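Local coordinates for pullulanase (Bacillus acidopullulyticus, PDB 2WAN), which hydrolyses alpha-1,6-glucosidic linkages in pullulan and at the branch points of starch polysaccharides, at residues A[703-711]-A[844-852]; A[837-845]-A[854-862]. All blocks are in the same frame, centred on the assembly; numbering follows the deposited sequence. Where two conformers were deposited one is given.

Interaction 1: residues A[703-711]-A[844-852]; sequences DPNQVDVIK and FLESPTNTV. With SO4 (sulfate ion), chain M.
K711 lays its aliphatic chain across one face of the F844 ring: CE of K711 sits 3.7 Å from the ring centroid, 16° off the normal, a CH-pi contact. The bend at chi3 (80°) folds the lysine chain so that CE rides over the ring while NZ lies off-centre, giving a cation-pi contact at 4.8 Å from the F844 centroid. With an alanine here in place of F844, the methylenes of K711 are likely to lose the ring face they lie on, and its ammonium group would probably be less fixed in direction. One helical turn before K711, V707 CG1 packs 3.9 Å from V852 CG2, and I710 CG2, from the residue next to K711, touches the same methyl at 4.1 Å. A sulfate, probably from the crystallisation liquor, takes the N850 backbone N-H at 2.7 Å through its O1, and its O3 lies against V707 CG1. At the far end, no direct hydrogen bond crosses; water does the bridging. One water donates to D703 O and, at 2.7 Å, to N850 OD1 while accepting from Q706 N, and a second links D703 O to N850 ND2. Further out, D703 OD1 accepts from N705 N (2.8 Å) and from Q706 NE2, on opposite faces of its carboxylate. The arrangement combines an Asx turn leading into helix 707-714 with a type II turn, P848 to T851, in the hairpin connection of the pullulanase all-beta domain.

Interaction 2: residues A[837-845]-A[854-862]; sequences QIKQNLTFL and FELKNYANH. With SO4 (sulfate ion), chain L.
N841 and N858 meet with their amides steeply inclined to each other, and N858 ND2 gives a nearly straight hydrogen bond to N841 OD1 (2.9 Å, 175° at the hydrogen). The same N841 turns its ND2 the other way, to O3 of a sulfate at 2.8 Å, with CB of A860 packed beside the amide. The amide planes of Q837 and N861 are almost perpendicular (87°); Q837 NE2 approaches N861 OD1 from above the carbonyl plane, at 3.2 Å, and also donates to sulfate O2. Their remaining amide atoms are held outside the pair, Q837 OE1 by T833 N and N861 ND2 by P828 O.

Beyond the helix end, strands 842-844 and 854-856 run antiparallel, their axes at 163°. T843 and E855 form the hydrogen-bonded pair, flanked by the non-hydrogen-bonded pairs L842-L856 and F844-F854. The side chains of L842 and L856 run alongside each other in the same direction, with CD1 of L842 3.7 Å from CD2 of L856. On the same face, CB of F854 lies 3.8 Å from F844 CD1. On the other face, K857 crosses T843, and the bend of the lysine chain at chi3 brings NZ back to T843 OG1 for a weak hydrogen bond.

Three N-H groups, from Q837, N841 and the N861 backbone, converge on the sulfate; this suggests an anion-accepting site made of neutral donors, although the ion probably came from the crystallisation liquor.

Interactions 1 and 2 lie about 18 Å apart, centre to centre, on the same side of the chain's centre and about 32 Å from it. They share F844 and L845, and both use the hairpin of strands 842-844 and 852-856 in the C-terminal antiparallel sheet: interaction 2 takes in its paired strands and the helix end before them, interaction 1 its connecting loop. Along the chain the segments alternate: 703-711, 837-845, 844-852, 854-862. Helix 707-714 joins the two, because its V714 touches L842, F844 and F854. The all-beta domain is thus tied to a helix that precedes the last two strands of the catalytic barrel.

Interaction 1: residues A[703-711]-A[844-852]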
loop_
_atom_site.group_PDB
_atom_site.type_symbol
_atom_site.label_atom_id
_atom_site.label_comp_id
_atom_site.label_asym_id
_atom_site.label_seq_id
_atom_site.Cartn_x
_atom_site.Cartn_y
_atom_site.Cartn_z
ATOM N N ASP A 703 28.295 -5.212 11.556
ATOM C CA ASP A 703 28.065 -3.953 12.247
ATOM C C ASP A 703 27.783 -4.224 13.725
ATOM O O ASP A 703 26.986 -5.092 14.037
ATOM C CB ASP A 703 26.922 -3.166 11.601
ATOM C CG ASP A 703 26.747 -1.794 12.224
ATOM O OD1 ASP A 703 26.173 -1.692 13.327
ATOM O OD2 ASP A 703 27.192 -0.814 11.601
ATOM N N PRO A 704 28.440 -3.477 14.640
ATOM C CA PRO A 704 28.288 -3.812 16.063
ATOM C C PRO A 704 27.203 -3.025 16.795
ATOM O O PRO A 704 27.042 -3.194 17.999
ATOM C CB PRO A 704 29.665 -3.442 16.644
ATOM C CG PRO A 704 30.065 -2.232 15.828
ATOM C CD PRO A 704 29.546 -2.521 14.411
ATOM N N ASN A 705 26.461 -2.186 16.080
ATOM C CA ASN A 705 25.567 -1.222 16.722
ATOM C C ASN A 705 24.069 -1.520 16.565
ATOM O O ASN A 705 23.239 -0.638 16.760
ATOM C CB ASN A 705 25.889 0.187 16.224
ATOM C CG ASN A 705 27.310 0.600 16.554
ATOM O OD1 ASN A 705 27.778 0.398 17.675
ATOM N ND2 ASN A 705 28.016 1.133 15.569
ATOM N N GLN A 706 23.738 -2.772 16.264
ATOM C CA GLN A 706 22.345 -3.137 15.965
ATOM C C GLN A 706 21.594 -3.987 16.995
ATOM O O GLN A 706 20.452 -4.378 16.741
ATOM C CB GLN A 706 22.270 -3.846 14.609
ATOM C CG GLN A 706 22.892 -3.089 13.450
ATOM C CD GLN A 706 22.407 -1.662 13.328
ATOM O OE1 GLN A 706 21.209 -1.393 13.415
ATOM N NE2 GLN A 706 23.336 -0.735 13.113
ATOM N N VAL A 707 22.206 -4.284 18.143
ATOM C CA VAL A 707 21.587 -5.196 19.122
ATOM C C VAL A 707 20.170 -4.745 19.535
ATOM O O VAL A 707 19.232 -5.543 19.521
ATOM C CB VAL A 707 22.495 -5.392 20.376
ATOM C CG1 VAL A 707 21.731 -6.062 21.524
ATOM C CG2 VAL A 707 23.725 -6.193 20.005
ATOM N N ASP A 708 20.002 -3.470 19.878
ATOM C CA ASP A 708 18.679 -2.987 20.303
ATOM C C ASP A 708 17.640 -3.071 19.189
ATOM O O ASP A 708 16.476 -3.387 19.458
ATOM C CB ASP A 708 18.743 -1.555 20.846
ATOM C CG ASP A 708 19.477 -1.468 22.173
ATOM O OD1 ASP A 708 19.491 -2.462 22.934
ATOM O OD2 ASP A 708 20.040 -0.392 22.451
ATOM N N VAL A 709 18.052 -2.763 17.961
ATOM C CA VAL A 709 17.159 -2.888 16.802
ATOM C C VAL A 709 16.706 -4.353 16.668
ATOM O O VAL A 709 15.514 -4.655 16.486
ATOM C CB VAL A 709 17.850 -2.394 15.510
ATOM C CG1 VAL A 709 17.109 -2.856 14.281
ATOM C CG2 VAL A 709 17.932 -0.864 15.512
ATOM N N ILE A 710 17.656 -5.267 16.793
ATOM C CA ILE A 710 17.331 -6.701 16.671
ATOM C C ILE A 710 16.421 -7.172 17.801
ATOM O O ILE A 710 15.474 -7.937 17.571
ATOM C CB ILE A 710 18.621 -7.572 16.583
ATOM C CG1 ILE A 710 19.444 -7.220 15.324
ATOM C CG2 ILE A 710 18.285 -9.069 16.612
ATOM C CD1 ILE A 710 18.677 -7.283 13.971
ATOM N N LYS A 711 16.709 -6.744 19.031
ATOM C CA LYS A 711 15.825 -7.086 20.147
ATOM C C LYS A 711 14.390 -6.613 19.884
ATOM O O LYS A 711 13.430 -7.335 20.156
ATOM C CB LYS A 711 16.362 -6.488 21.452
ATOM C CG LYS A 711 17.610 -7.230 21.961
ATOM C CD LYS A 711 18.266 -6.501 23.129
ATOM C CE LYS A 711 17.578 -6.760 24.443
ATOM N NZ LYS A 711 18.516 -6.419 25.560
ATOM N N PHE A 844 14.883 -11.605 27.553
ATOM C CA PHE A 844 16.262 -11.571 27.074
ATOM C C PHE A 844 17.223 -11.986 28.188
ATOM O O PHE A 844 17.031 -11.612 29.349
ATOM C CB PHE A 844 16.601 -10.180 26.521
ATOM C CG PHE A 844 15.917 -9.885 25.222
ATOM C CD1 PHE A 844 16.376 -10.473 24.044
ATOM C CD2 PHE A 844 14.787 -9.069 25.182
ATOM C CE1 PHE A 844 15.742 -10.252 22.834
ATOM C CE2 PHE A 844 14.120 -8.821 23.959
ATOM C CZ PHE A 844 14.599 -9.407 22.776
ATOM N N LEU A 845 18.227 -12.779 27.817
ATOM C CA LEU A 845 19.238 -13.286 28.746
ATOM C C LEU A 845 20.523 -12.495 28.580
ATOM O O LEU A 845 20.897 -12.117 27.455
ATOM C CB LEU A 845 19.509 -14.768 28.481
ATOM C CG LEU A 845 18.328 -15.755 28.542
ATOM C CD1 LEU A 845 18.766 -17.192 28.256
ATOM C CD2 LEU A 845 17.618 -15.680 29.902
ATOM N N GLU A 846 21.235 -12.266 29.688
ATOM C CA GLU A 846 22.537 -11.592 29.611
ATOM C C GLU A 846 23.474 -12.404 28.728
ATOM O O GLU A 846 23.588 -13.624 28.884
ATOM C CB GLU A 846 23.142 -11.401 31.017
ATOM C CG GLU A 846 24.518 -10.724 31.025
ATOM C CD GLU A 846 24.463 -9.214 30.885
ATOM O OE1 GLU A 846 23.374 -8.624 31.082
ATOM O OE2 GLU A 846 25.524 -8.616 30.587
ATOM N N SER A 847 24.104 -11.734 27.767
ATOM C CA SER A 847 25.015 -12.423 26.841
ATOM C C SER A 847 26.174 -11.489 26.454
ATOM O O SER A 847 26.122 -10.288 26.736
ATOM C CB SER A 847 24.238 -12.910 25.602
ATOM O OG SER A 847 23.767 -11.812 24.833
ATOM N N PRO A 848 27.221 -12.037 25.810
ATOM C CA PRO A 848 28.382 -11.206 25.461
ATOM C C PRO A 848 28.071 -10.067 24.494
ATOM O O PRO A 848 27.015 -10.044 23.831
ATOM C CB PRO A 848 29.349 -12.207 24.820
ATOM C CG PRO A 848 29.001 -13.508 25.455
ATOM C CD PRO A 848 27.489 -13.465 25.560
ATOM N N THR A 849 28.989 -9.104 24.437
ATOM C CA THR A 849 28.879 -7.983 23.519
ATOM C C THR A 849 28.533 -8.414 22.098
ATOM O O THR A 849 29.120 -9.354 21.550
ATOM C CB THR A 849 30.200 -7.197 23.488
ATOM O OG1 THR A 849 30.508 -6.806 24.827
ATOM C CG2 THR A 849 30.058 -5.944 22.617
ATOM N N ASN A 850 27.569 -7.702 21.518
ATOM C CA ASN A 850 27.145 -7.925 20.145
ATOM C C ASN A 850 26.573 -9.325 19.924
ATOM O O ASN A 850 26.828 -9.960 18.911
ATOM C CB ASN A 850 28.245 -7.618 19.118
ATOM C CG ASN A 850 27.673 -7.361 17.748
ATOM O OD1 ASN A 850 26.614 -6.742 17.628
ATOM N ND2 ASN A 850 28.328 -7.872 16.710
ATOM N N THR A 851 25.820 -9.812 20.904
ATOM C CA THR A 851 25.051 -11.051 20.713
ATOM C C THR A 851 23.675 -10.786 21.293
ATOM O O THR A 851 23.508 -9.865 22.093
ATOM C CB THR A 851 25.683 -12.288 21.430
ATOM O OG1 THR A 851 25.664 -12.082 22.852
ATOM C CG2 THR A 851 27.131 -12.563 20.948
ATOM N N VAL A 852 22.683 -11.564 20.838
ATOM C CA VAL A 852 21.310 -11.467 21.327
ATOM C C VAL A 852 20.878 -12.871 21.735
ATOM O O VAL A 852 20.945 -13.813 20.928
ATOM C CB VAL A 852 20.347 -10.905 20.240
ATOM C CG1 VAL A 852 18.886 -10.994 20.694
ATOM C CG2 VAL A 852 20.678 -9.452 19.931
HETATM S S SO4 M . 25.729 -4.938 23.118
HETATM O O1 SO4 M . 25.755 -6.400 23.087
HETATM O O2 SO4 M . 26.313 -4.407 21.888
HETATM O O3 SO4 M . 24.350 -4.467 23.248
HETATM O O4 SO4 M . 26.495 -4.479 24.275
HETATM O O HOH W 1 27.559 -7.841 13.652
HETATM O O HOH W 2 25.059 -5.250 15.967
#

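Interaction 2: residues A[837-845]-A[854-862]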
loop_
_atom_site.group_PDB
_atom_site.type_symbol
_atom_site.label_atom_id
_atom_site.label_comp_id
_atom_site.label_asym_id
_atom_site.label_seq_id
_atom_site.Cartn_x
_atom_site.Cartn_y
_atom_site.Cartn_z
ATOM N N GLN A 837 1.128 -12.014 25.651
ATOM C CA GLN A 837 1.814 -13.304 25.658
ATOM C C GLN A 837 3.314 -13.101 25.566
ATOM O O GLN A 837 4.057 -13.769 26.271
ATOM C CB GLN A 837 1.425 -14.184 24.466
ATOM C CG GLN A 837 0.263 -15.096 24.663
ATOM C CD GLN A 837 0.107 -16.016 23.467
ATOM O OE1 GLN A 837 0.242 -15.587 22.319
ATOM N NE2 GLN A 837 -0.149 -17.286 23.730
ATOM N N ILE A 838 3.755 -12.225 24.655
ATOM C CA ILE A 838 5.205 -12.012 24.467
ATOM C C ILE A 838 5.835 -11.417 25.741
ATOM O O ILE A 838 6.896 -11.864 26.198
ATOM C CB ILE A 838 5.497 -11.137 23.221
ATOM C CG1 ILE A 838 5.007 -11.852 21.941
ATOM C CG2 ILE A 838 6.986 -10.774 23.145
ATOM C CD1 ILE A 838 4.956 -10.963 20.667
ATOM N N LYS A 839 5.176 -10.427 26.339
ATOM C CA LYS A 839 5.699 -9.822 27.570
ATOM C C LYS A 839 5.737 -10.855 28.706
ATOM O O LYS A 839 6.637 -10.838 29.543
ATOM C CB LYS A 839 4.865 -8.598 27.959
ATOM C CG LYS A 839 4.990 -7.438 26.972
ATOM C CD LYS A 839 3.871 -6.422 27.178
ATOM C CE LYS A 839 3.732 -5.490 25.985
ATOM N NZ LYS A 839 4.714 -4.377 25.997
ATOM N N GLN A 840 4.768 -11.766 28.716
ATOM C CA GLN A 840 4.707 -12.806 29.742
ATOM C C GLN A 840 5.790 -13.869 29.568
ATOM O O GLN A 840 6.384 -14.333 30.556
ATOM C CB GLN A 840 3.320 -13.457 29.760
ATOM C CG GLN A 840 3.170 -14.635 30.730
ATOM C CD GLN A 840 1.980 -15.536 30.392
ATOM O OE1 GLN A 840 0.898 -15.056 30.046
ATOM N NE2 GLN A 840 2.181 -16.852 30.493
ATOM N N ASN A 841 6.057 -14.257 28.317
ATOM C CA ASN A 841 6.815 -15.493 28.067
ATOM C C ASN A 841 8.225 -15.323 27.509
ATOM O O ASN A 841 9.012 -16.273 27.538
ATOM C CB ASN A 841 6.054 -16.422 27.102
ATOM C CG ASN A 841 4.751 -16.931 27.666
ATOM O OD1 ASN A 841 4.613 -17.158 28.878
ATOM N ND2 ASN A 841 3.778 -17.154 26.772
ATOM N N LEU A 842 8.536 -14.145 26.983
ATOM C CA LEU A 842 9.857 -13.933 26.363
ATOM C C LEU A 842 10.714 -13.020 27.233
ATOM O O LEU A 842 10.310 -11.904 27.589
ATOM C CB LEU A 842 9.715 -13.368 24.934
ATOM C CG LEU A 842 10.974 -13.239 24.040
ATOM C CD1 LEU A 842 10.581 -13.118 22.549
ATOM C CD2 LEU A 842 11.866 -12.052 24.422
ATOM N N THR A 843 11.906 -13.508 27.566
ATOM C CA THR A 843 12.871 -12.758 28.361
ATOM C C THR A 843 14.231 -12.762 27.645
ATOM O O THR A 843 14.684 -13.824 27.217
ATOM C CB THR A 843 13.002 -13.399 29.771
ATOM O OG1 THR A 843 11.709 -13.480 30.395
ATOM C CG2 THR A 843 13.952 -12.601 30.667
ATOM N N PHE A 844 14.883 -11.605 27.553
ATOM C CA PHE A 844 16.262 -11.571 27.074
ATOM C C PHE A 844 17.223 -11.986 28.188
ATOM O O PHE A 844 17.031 -11.612 29.349
ATOM C CB PHE A 844 16.601 -10.180 26.521
ATOM C CG PHE A 844 15.917 -9.885 25.222
ATOM C CD1 PHE A 844 16.376 -10.473 24.044
ATOM C CD2 PHE A 844 14.787 -9.069 25.182
ATOM C CE1 PHE A 844 15.742 -10.252 22.834
ATOM C CE2 PHE A 844 14.120 -8.821 23.959
ATOM C CZ PHE A 844 14.599 -9.407 22.776
ATOM N N LEU A 845 18.227 -12.779 27.817
ATOM C CA LEU A 845 19.238 -13.286 28.746
ATOM C C LEU A 845 20.523 -12.495 28.580
ATOM O O LEU A 845 20.897 -12.117 27.455
ATOM C CB LEU A 845 19.509 -14.768 28.481
ATOM C CG LEU A 845 18.328 -15.755 28.542
ATOM C CD1 LEU A 845 18.766 -17.192 28.256
ATOM C CD2 LEU A 845 17.618 -15.680 29.902
ATOM N N PHE A 854 17.699 -15.012 23.974
ATOM C CA PHE A 854 16.398 -14.934 24.653
ATOM C C PHE A 854 15.835 -16.288 24.993
ATOM O O PHE A 854 16.256 -17.302 24.427
ATOM C CB PHE A 854 15.377 -14.103 23.853
ATOM C CG PHE A 854 15.091 -14.633 22.477
ATOM C CD1 PHE A 854 14.033 -15.516 22.258
ATOM C CD2 PHE A 854 15.876 -14.238 21.391
ATOM C CE1 PHE A 854 13.769 -16.001 20.974
ATOM C CE2 PHE A 854 15.614 -14.711 20.103
ATOM C CZ PHE A 854 14.554 -15.584 19.888
ATOM N N GLU A 855 14.862 -16.292 25.906
ATOM C CA GLU A 855 14.217 -17.514 26.346
ATOM C C GLU A 855 12.709 -17.365 26.201
ATOM O O GLU A 855 12.133 -16.320 26.566
ATOM C CB GLU A 855 14.578 -17.809 27.810
ATOM C CG GLU A 855 14.065 -19.164 28.296
ATOM C CD GLU A 855 14.403 -19.431 29.773
ATOM O OE1 GLU A 855 14.903 -18.512 30.470
ATOM O OE2 GLU A 855 14.181 -20.571 30.224
ATOM N N LEU A 856 12.095 -18.412 25.644
ATOM C CA LEU A 856 10.640 -18.522 25.477
ATOM C C LEU A 856 10.203 -19.504 26.547
ATOM O O LEU A 856 10.536 -20.697 26.489
ATOM C CB LEU A 856 10.290 -19.033 24.055
ATOM C CG LEU A 856 10.882 -18.199 22.902
ATOM C CD1 LEU A 856 10.581 -18.805 21.530
ATOM C CD2 LEU A 856 10.380 -16.748 22.951
ATOM N N LYS A 857 9.488 -19.004 27.561
ATOM C CA LYS A 857 9.201 -19.804 28.751
ATOM C C LYS A 857 7.762 -20.274 28.824
ATOM O O LYS A 857 6.904 -19.749 28.131
ATOM C CB LYS A 857 9.477 -18.980 30.013
ATOM C CG LYS A 857 10.906 -18.436 30.090
ATOM C CD LYS A 857 10.988 -17.326 31.151
ATOM C CE LYS A 857 10.156 -16.118 30.713
ATOM N NZ LYS A 857 9.789 -15.179 31.814
ATOM N N ASN A 858 7.519 -21.230 29.717
ATOM C CA ASN A 858 6.158 -21.545 30.177
ATOM C C ASN A 858 5.356 -22.298 29.107
ATOM O O ASN A 858 4.163 -22.074 29.007
ATOM C CB ASN A 858 5.353 -20.261 30.561
ATOM C CG ASN A 858 6.073 -19.334 31.553
ATOM O OD1 ASN A 858 6.623 -19.798 32.567
ATOM N ND2 ASN A 858 6.040 -17.995 31.273
ATOM N N TYR A 859 6.001 -23.155 28.311
ATOM C CA TYR A 859 5.323 -23.812 27.162
ATOM C C TYR A 859 4.577 -22.753 26.337
ATOM O O TYR A 859 3.368 -22.882 26.090
ATOM C CB TYR A 859 4.312 -24.877 27.636
ATOM C CG TYR A 859 4.893 -25.945 28.523
ATOM C CD1 TYR A 859 5.654 -26.967 27.986
ATOM C CD2 TYR A 859 4.660 -25.934 29.910
ATOM C CE1 TYR A 859 6.214 -27.945 28.797
ATOM C CE2 TYR A 859 5.212 -26.918 30.737
ATOM C CZ TYR A 859 5.977 -27.921 30.169
ATOM O OH TYR A 859 6.526 -28.912 30.946
ATOM N N ALA A 860 5.292 -21.713 25.916
ATOM C CA ALA A 860 4.673 -20.511 25.361
ATOM C C ALA A 860 3.718 -20.823 24.209
ATOM O O ALA A 860 4.078 -21.568 23.291
ATOM C CB ALA A 860 5.744 -19.516 24.918
ATOM N N ASN A 861 2.491 -20.285 24.280
ATOM C CA ASN A 861 1.514 -20.491 23.187
ATOM C C ASN A 861 1.283 -21.985 22.848
ATOM O O ASN A 861 1.124 -22.362 21.677
ATOM C CB ASN A 861 1.969 -19.705 21.943
ATOM C CG ASN A 861 0.857 -19.501 20.916
ATOM O OD1 ASN A 861 -0.318 -19.335 21.267
ATOM N ND2 ASN A 861 1.236 -19.480 19.632
ATOM N N HIS A 862 1.227 -22.821 23.889
ATOM C CA HIS A 862 0.975 -24.264 23.750
ATOM C C HIS A 862 2.102 -25.020 23.030
ATOM O O HIS A 862 1.862 -26.013 22.353
ATOM C CB HIS A 862 -0.383 -24.530 23.080
ATOM C CG HIS A 862 -1.567 -24.188 23.935
ATOM N ND1 HIS A 862 -1.455 -23.629 25.188
ATOM C CD2 HIS A 862 -2.895 -24.287 23.687
ATOM C CE1 HIS A 862 -2.662 -23.428 25.689
ATOM N NE2 HIS A 862 -3.551 -23.819 24.799
HETATM S S SO4 L . 0.200 -19.106 26.986
HETATM O O1 SO4 L . -0.312 -20.338 26.376
HETATM O O2 SO4 L . -0.744 -18.014 26.719
HETATM O O3 SO4 L . 1.513 -18.802 26.431
HETATM O O4 SO4 L . 0.333 -19.263 28.433
HETATM O O HOH W 3 7.634 -16.390 32.982
#